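Local coordinates for protein endo-1,3-beta-glucanase, family GH16 (Zobellia galactanivorans, PDB 5FUI) that carries a family 6 carbohydrate-binding module, the part crystallised, which probably fixes this marine laminarinase to its beta-1,3-glucan laminarin, at residues N51-S55 with G56-I60; N106-A109 with G110-F114. All blocks are in the same frame, centred on the assembly; numbering follows the deposited sequence. Where two conformers were deposited one is given.

Contact 1: N51-S55 with G56-I60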
loop_
_atom_site.group_PDB
_atom_site.type_symbol
_atom_site.label_atom_id
_atom_site.label_comp_id
_atom_site.label_asym_id
_atom_site.label_seq_id
_atom_site.Cartn_x
_atom_site.Cartn_y
_atom_site.Cartn_z
ATOM N N ASN A 51 1.855 8.232 11.621
ATOM C CA ASN A 51 2.502 8.144 12.906
ATOM C C ASN A 51 2.701 6.678 13.382
ATOM O O ASN A 51 1.766 5.848 13.297
ATOM C CB ASN A 51 1.787 9.007 13.991
ATOM C CG ASN A 51 2.545 8.970 15.319
ATOM O OD1 ASN A 51 3.620 9.572 15.459
ATOM N ND2 ASN A 51 2.010 8.218 16.279
ATOM N N PHE A 52 3.961 6.347 13.804
ATOM C CA PHE A 52 4.332 5.090 14.417
ATOM C C PHE A 52 4.639 5.512 15.840
ATOM O O PHE A 52 5.713 6.072 16.107
ATOM C CB PHE A 52 5.532 4.488 13.672
ATOM C CG PHE A 52 5.232 4.077 12.252
ATOM C CD1 PHE A 52 5.171 5.065 11.206
ATOM C CD2 PHE A 52 4.936 2.718 11.952
ATOM C CE1 PHE A 52 4.914 4.679 9.876
ATOM C CE2 PHE A 52 4.701 2.346 10.613
ATOM C CZ PHE A 52 4.687 3.297 9.594
ATOM N N PRO A 53 3.728 5.269 16.769
ATOM C CA PRO A 53 3.909 5.900 18.118
ATOM C C PRO A 53 4.967 5.229 18.962
ATOM O O PRO A 53 5.424 5.854 19.931
ATOM C CB PRO A 53 2.573 5.658 18.822
ATOM C CG PRO A 53 1.925 4.531 18.061
ATOM C CD PRO A 53 2.362 4.694 16.607
ATOM N N SER A 54 5.344 3.988 18.660
ATOM C CA SER A 54 6.367 3.308 19.417
ATOM C C SER A 54 7.453 2.711 18.453
ATOM O O SER A 54 7.230 2.535 17.214
ATOM C CB SER A 54 5.795 2.301 20.399
ATOM O OG SER A 54 5.094 1.334 19.745
ATOM N N SER A 55 8.644 2.451 18.971
ATOM C CA SER A 55 9.704 1.819 18.201
ATOM C C SER A 55 9.506 0.327 18.344
ATOM O O SER A 55 9.356 -0.221 19.447
ATOM C CB SER A 55 11.015 2.211 18.779
ATOM O OG SER A 55 11.206 3.619 18.664
ATOM N N GLY A 56 9.508 -0.395 17.256
ATOM C CA GLY A 56 9.336 -1.808 17.402
ATOM C C GLY A 56 8.754 -2.382 16.109
ATOM O O GLY A 56 8.776 -1.716 15.029
ATOM N N ASN A 57 8.281 -3.602 16.199
ATOM C CA ASN A 57 7.782 -4.307 15.040
ATOM C C ASN A 57 6.323 -4.028 14.798
ATOM O O ASN A 57 5.520 -4.026 15.710
ATOM C CB ASN A 57 8.129 -5.790 15.089
ATOM C CG ASN A 57 9.642 -5.987 15.094
ATOM O OD1 ASN A 57 10.409 -5.436 14.260
ATOM N ND2 ASN A 57 10.080 -6.722 16.084
ATOM N N TYR A 58 6.008 -3.724 13.565
ATOM C CA TYR A 58 4.629 -3.481 13.161
ATOM C C TYR A 58 4.202 -4.492 12.086
ATOM O O TYR A 58 5.036 -4.904 11.219
ATOM C CB TYR A 58 4.505 -2.109 12.485
ATOM C CG TYR A 58 4.622 -0.967 13.446
ATOM C CD1 TYR A 58 5.853 -0.539 13.924
ATOM C CD2 TYR A 58 3.468 -0.333 13.941
ATOM C CE1 TYR A 58 5.976 0.505 14.805
ATOM C CE2 TYR A 58 3.519 0.731 14.840
ATOM C CZ TYR A 58 4.802 1.153 15.293
ATOM O OH TYR A 58 4.840 2.196 16.213
ATOM N N LEU A 59 2.910 -4.811 12.128
ATOM C CA LEU A 59 2.299 -5.554 10.989
ATOM C C LEU A 59 1.693 -4.496 10.078
ATOM O O LEU A 59 0.860 -3.652 10.534
ATOM C CB LEU A 59 1.188 -6.527 11.520
ATOM C CG LEU A 59 0.525 -7.339 10.395
ATOM C CD1 LEU A 59 1.533 -8.343 9.828
ATOM C CD2 LEU A 59 -0.725 -8.047 11.061
ATOM N N ILE A 60 2.066 -4.561 8.787
ATOM C CA ILE A 60 1.441 -3.647 7.826
ATOM C C ILE A 60 0.740 -4.549 6.777
ATOM O O ILE A 60 1.347 -5.393 6.121
ATOM C CB ILE A 60 2.413 -2.695 7.128
ATOM C CG1 ILE A 60 3.334 -1.961 8.202
ATOM C CG2 ILE A 60 1.567 -1.721 6.292
ATOM C CD1 ILE A 60 4.228 -0.895 7.536
#
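Phe-52 points its ring edge at the face of Tyr-58, an edge-to-face (T-shaped) pair in which the ring centroids of Phe-52 and Tyr-58 are 5.0 Å apart and the planes stand at 86°. The atom that does the touching is Phe-52 CD2, poised over the middle of the tyrosine ring and 3.7 Å from Tyr-58 CZ. With CG of Tyr-58 beside its backbone N (chi1 -72°), the phenol runs back across the turn instead of along its strand. Its tip passes Pro-53, whose CD lies 3.5 Å from Tyr-58 OH, and donates a hydrogen bond to the backbone, Tyr-58 OH to Ser-54 O being 2.6 Å. That carbonyl oxygen sits at the ring edge, in the phenol plane, and the C=O...O angle is 123°. A bond to the backbone four residues earlier, with Gly-56 two places before the tyrosine, fits a tyrosine corner at the crossing from strand 44-52 to 56-66. A CB on Gly-56 would collide with Ser-55 O. Ile-130, on strand 124-131, touches the side chains of both Phe-52 and Tyr-58, and Ser-54 OG is bound by Lys-132. A phenylalanine in place of Tyr-58 lacks the hydroxyl and would probably leave Ser-54 O without this donor and the turn freer to shift. The phenol is thus held by two unlike forces, an aromatic edge on its face and a short polar bond at its tip.

Contact 2: N106-A109 with G110-F114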
loop_
_atom_site.group_PDB
_atom_site.type_symbol
_atom_site.label_atom_id
_atom_site.label_comp_id
_atom_site.label_asym_id
_atom_site.label_seq_id
_atom_site.Cartn_x
_atom_site.Cartn_y
_atom_site.Cartn_z
ATOM N N ASN A 106 10.326 -3.368 11.285
ATOM C CA ASN A 106 10.706 -2.625 12.462
ATOM C C ASN A 106 10.884 -1.167 12.134
ATOM O O ASN A 106 11.580 -0.848 11.208
ATOM C CB ASN A 106 12.014 -3.228 12.957
ATOM C CG ASN A 106 12.419 -2.728 14.318
ATOM O OD1 ASN A 106 12.286 -3.443 15.298
ATOM N ND2 ASN A 106 12.983 -1.524 14.376
ATOM N N VAL A 107 10.205 -0.306 12.887
ATOM C CA VAL A 107 10.206 1.125 12.629
ATOM C C VAL A 107 10.497 1.820 13.940
ATOM O O VAL A 107 9.906 1.447 14.939
ATOM C CB VAL A 107 8.800 1.555 12.101
ATOM C CG1 VAL A 107 8.823 3.028 11.783
ATOM C CG2 VAL A 107 8.525 0.780 10.813
ATOM N N SER A 108 11.383 2.837 13.949
ATOM C CA SER A 108 11.529 3.626 15.197
ATOM C C SER A 108 10.422 4.690 15.266
ATOM O O SER A 108 9.916 5.245 14.218
ATOM C CB SER A 108 12.914 4.263 15.321
ATOM O OG SER A 108 13.095 5.136 14.240
ATOM N N ALA A 109 10.000 4.992 16.492
ATOM C CA ALA A 109 8.893 5.935 16.649
ATOM C C ALA A 109 9.053 7.278 15.913
ATOM O O ALA A 109 10.128 7.949 15.957
ATOM C CB ALA A 109 8.599 6.171 18.167
ATOM N N GLY A 110 8.017 7.683 15.212
ATOM C CA GLY A 110 8.101 8.967 14.559
ATOM C C GLY A 110 6.888 9.152 13.669
ATOM O O GLY A 110 6.019 8.260 13.595
ATOM N N THR A 111 6.835 10.268 12.951
ATOM C CA THR A 111 5.806 10.534 11.988
ATOM C C THR A 111 6.496 10.736 10.641
ATOM O O THR A 111 7.452 11.547 10.564
ATOM C CB THR A 111 5.033 11.842 12.359
ATOM O OG1 THR A 111 4.380 11.578 13.610
ATOM C CG2 THR A 111 3.944 12.165 11.293
ATOM N N TYR A 112 6.046 9.992 9.628
ATOM C CA TYR A 112 6.735 9.857 8.373
ATOM C C TYR A 112 5.810 9.982 7.183
ATOM O O TYR A 112 4.617 9.663 7.250
ATOM C CB TYR A 112 7.432 8.434 8.277
ATOM C CG TYR A 112 8.323 8.124 9.457
ATOM C CD1 TYR A 112 9.569 8.640 9.522
ATOM C CD2 TYR A 112 7.950 7.286 10.463
ATOM C CE1 TYR A 112 10.413 8.338 10.568
ATOM C CE2 TYR A 112 8.763 6.964 11.542
ATOM C CZ TYR A 112 9.991 7.493 11.601
ATOM O OH TYR A 112 10.808 7.185 12.684
ATOM N N GLN A 113 6.403 10.369 6.063
ATOM C CA GLN A 113 5.756 10.250 4.763
ATOM C C GLN A 113 5.895 8.776 4.356
ATOM O O GLN A 113 7.019 8.267 4.235
ATOM C CB GLN A 113 6.413 11.199 3.744
ATOM C CG GLN A 113 5.880 11.138 2.333
ATOM C CD GLN A 113 6.513 12.223 1.435
ATOM O OE1 GLN A 113 6.081 13.375 1.470
ATOM N NE2 GLN A 113 7.540 11.845 0.609
ATOM N N PHE A 114 4.753 8.126 4.106
ATOM C CA PHE A 114 4.719 6.689 3.749
ATOM C C PHE A 114 4.507 6.530 2.255
ATOM O O PHE A 114 3.567 7.147 1.717
ATOM C CB PHE A 114 3.601 6.067 4.580
ATOM C CG PHE A 114 3.381 4.573 4.372
ATOM C CD1 PHE A 114 4.185 3.616 4.991
ATOM C CD2 PHE A 114 2.321 4.162 3.611
ATOM C CE1 PHE A 114 3.941 2.269 4.767
ATOM C CE2 PHE A 114 2.070 2.819 3.419
ATOM C CZ PHE A 114 2.892 1.881 3.972
#
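Tyr-112 reaches back over the turn to Val-107 and Ser-108, and its atoms can be taken in order. CB leaves the strand pointing toward 106-109, and CG is set beside the backbone N (chi1 -53°), which sends the ring back along the incoming chain. The first ring atom to meet that chain is CE2. There Tyr-112 CE2 meets one methyl branch of Val-107, CG1, at 3.9 Å, the two side chains running past each other in opposite directions. The same ring carbon, Tyr-112 CE2, is 3.4 Å from Ser-108 O, which lies at the ring edge in the plane of the phenol. Beyond CZ comes the hydroxyl, which donates a hydrogen bond to that oxygen: Tyr-112 OH to Ser-108 O is 2.6 Å. The bond is short but not aimed at a lone pair, since the donor stands 48° out of the carbonyl plane, with a C=O...O angle of 131°. Ala-109 O is a looser neighbour, 3.4 Å from Tyr-112 OH. Gly-110 takes a nearly fully extended backbone in which a CB would run into Ala-109 O, so the absence of a side chain suits the bend. Outside the turn, Leu-77, on strand 72-77, touches both Val-107 and Tyr-112 and extends the apolar packing to that strand. A tyrosine whose hydroxyl grips the backbone four residues earlier, with glycine two places before it and an aliphatic residue five places before it, matches the tyrosine corner, a motif of Greek-key beta-sandwich proteins found where a connection between two sheets enters a strand, as it does in this family 6 module.

In the fold
Along the chain, contact 1 closes the short turn between strands 44-52 and 56-66 and is complete before contact 2 opens, so the two follow in series, neither nested nor crossed. Contact 1 takes the chain from the five-stranded sheet into the four-stranded one; contact 2, between strands 97-107 and 110-118, leads it back. The turns lie side by side, their centres about 7 Å apart, because 44-52 neighbours 110-118 in one sheet and 56-66 neighbours 97-107 in the other. Backbone pairing of Phe-52 with Gly-110 and of Gly-56 with Val-107, plus the Ser-55 OG to Ala-109 N bond, joins them at one end of the sandwich, where the chain passes between the two sheets.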